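Local coordinates for putative uncharacterized protein PH0300 (Pyrococcus horikoshii, PDB 3VRH), which catalyses the ATP-dependent 2-thiolation of 5-methyluridine in the T loop of tRNAs, a modification that stabilises tRNA at high temperature, at residues R40-L44 with G180-P184. Residues are numbered along the deposited sequence.
Sequences RYKLL and GPILP
Helix 23-40 ends in a Schellman motif: Tyr-41 leaves helical geometry, and Lys-42, at phi/psi 51/48, is the C-prime residue whose positive phi ends the helix; the chain then passes Ile-182 at Leu-43 and moves off again at Leu-44. CA atoms lie nearest at Tyr-41 to Pro-181 (7.4 Å) and Leu-43 to Ile-182 (6.7 Å); no hydrogen bond joins the segments, which bury 208 Å² in all, both sides summed. The aromatic part is a CH-pi contact: the C-gamma-endo Pro-181 sets CG over one face of the Tyr-41 ring (chi1 m), 3.8 Å from its centroid and 16° off the normal. The aliphatic part centres on Leu-43 (mt), whose CD2 lies 3.7 Å from CB of Ile-182 (tt) and 4.3 Å from CB of Pro-181; the same CD2 also rests against the backbone, 3.6 Å from Pro-181 O. The contact thus packs the exit of the N-terminal helix against strand 182-183, outermost within the chain in the mixed PP-loop sheet and antiparallel to 191-193. That neighbour joins in: Leu-43 and Ile-182 both touch Val-193, Lys-191 NZ hydrogen-bonds Leu-43 O, and Leu-183 pairs through its backbone with Lys-192.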
loop_
_atom_site.group_PDB
_atom_site.type_symbol
_atom_site.label_atom_id
_atom_site.label_comp_id
_atom_site.label_asym_id
_atom_site.label_seq_id
_atom_site.Cartn_x
_atom_site.Cartn_y
_atom_site.Cartn_z
ATOM N N ARG A 40 15.266 16.464 15.068
ATOM C CA ARG A 40 15.356 16.329 13.619
ATOM C C ARG A 40 14.257 17.064 12.877
ATOM O O ARG A 40 14.506 17.669 11.827
ATOM C CB ARG A 40 15.293 14.865 13.217
ATOM C CG ARG A 40 16.461 14.059 13.687
ATOM C CD ARG A 40 16.099 12.604 13.703
ATOM N NE ARG A 40 15.750 12.159 12.363
ATOM C CZ ARG A 40 16.043 10.953 11.910
ATOM N NH1 ARG A 40 15.702 10.605 10.681
ATOM N NH2 ARG A 40 16.681 10.100 12.700
ATOM N N TYR A 41 13.040 16.989 13.410
ATOM C CA TYR A 41 11.897 17.576 12.731
ATOM C C TYR A 41 11.493 18.912 13.328
ATOM O O TYR A 41 10.482 19.489 12.929
ATOM C CB TYR A 41 10.717 16.595 12.705
ATOM C CG TYR A 41 11.027 15.343 11.918
ATOM C CD1 TYR A 41 11.083 15.372 10.527
ATOM C CD2 TYR A 41 11.284 14.141 12.558
ATOM C CE1 TYR A 41 11.382 14.235 9.796
ATOM C CE2 TYR A 41 11.576 12.990 11.833
ATOM C CZ TYR A 41 11.632 13.048 10.455
ATOM O OH TYR A 41 11.924 11.913 9.731
ATOM N N LYS A 42 12.300 19.407 14.265
ATOM C CA LYS A 42 12.047 20.693 14.928
ATOM C C LYS A 42 10.609 20.772 15.464
ATOM O O LYS A 42 9.900 21.768 15.241
ATOM C CB LYS A 42 12.308 21.857 13.961
ATOM C CG LYS A 42 13.523 21.683 13.069
ATOM C CD LYS A 42 14.779 22.156 13.760
ATOM C CE LYS A 42 15.298 23.441 13.112
ATOM N NZ LYS A 42 16.309 24.163 13.961
ATOM N N LEU A 43 10.189 19.717 16.158
ATOM C CA LEU A 43 8.803 19.574 16.585
ATOM C C LEU A 43 8.475 20.527 17.703
ATOM O O LEU A 43 7.409 21.135 17.706
ATOM C CB LEU A 43 8.537 18.146 17.074
ATOM C CG LEU A 43 8.751 17.079 16.007
ATOM C CD1 LEU A 43 8.487 15.695 16.595
ATOM C CD2 LEU A 43 7.846 17.368 14.824
ATOM N N LEU A 44 9.407 20.645 18.647
ATOM C CA LEU A 44 9.171 21.328 19.910
ATOM C C LEU A 44 10.418 22.075 20.378
ATOM O O LEU A 44 11.544 21.695 20.042
ATOM C CB LEU A 44 8.789 20.307 20.993
ATOM C CG LEU A 44 7.489 19.522 20.783
ATOM C CD1 LEU A 44 7.342 18.419 21.821
ATOM C CD2 LEU A 44 6.286 20.479 20.815
ATOM N N GLY A 180 2.997 12.594 8.213
ATOM C CA GLY A 180 4.284 13.024 8.730
ATOM C C GLY A 180 4.176 13.475 10.173
ATOM O O GLY A 180 3.083 13.533 10.728
ATOM N N PRO A 181 5.318 13.810 10.786
ATOM C CA PRO A 181 5.418 14.045 12.233
ATOM C C PRO A 181 4.936 15.417 12.686
ATOM O O PRO A 181 4.869 15.663 13.903
ATOM C CB PRO A 181 6.920 13.910 12.505
ATOM C CG PRO A 181 7.575 14.341 11.216
ATOM C CD PRO A 181 6.610 13.983 10.093
ATOM N N ILE A 182 4.605 16.299 11.750
ATOM C CA ILE A 182 4.242 17.670 12.128
ATOM C C ILE A 182 3.213 18.339 11.219
ATOM O O ILE A 182 3.292 18.253 9.993
ATOM C CB ILE A 182 5.491 18.582 12.265
ATOM C CG1 ILE A 182 5.081 19.998 12.717
ATOM C CG2 ILE A 182 6.307 18.588 10.961
ATOM C CD1 ILE A 182 6.235 20.883 13.068
ATOM N N LEU A 183 2.228 18.974 11.841
ATOM C CA LEU A 183 1.279 19.825 11.145
ATOM C C LEU A 183 1.445 21.235 11.713
ATOM O O LEU A 183 0.974 21.529 12.816
ATOM C CB LEU A 183 -0.152 19.317 11.344
ATOM C CG LEU A 183 -0.460 17.874 10.905
ATOM C CD1 LEU A 183 -1.711 17.347 11.594
ATOM C CD2 LEU A 183 -0.620 17.739 9.389
ATOM N N PRO A 184 2.148 22.109 10.971
ATOM C CA PRO A 184 2.526 23.438 11.468
ATOM C C PRO A 184 1.318 24.258 11.848
ATOM O O PRO A 184 0.255 24.066 11.263
ATOM C CB PRO A 184 3.228 24.079 10.267
ATOM C CG PRO A 184 3.702 22.924 9.458
ATOM C CD PRO A 184 2.657 21.866 9.610
#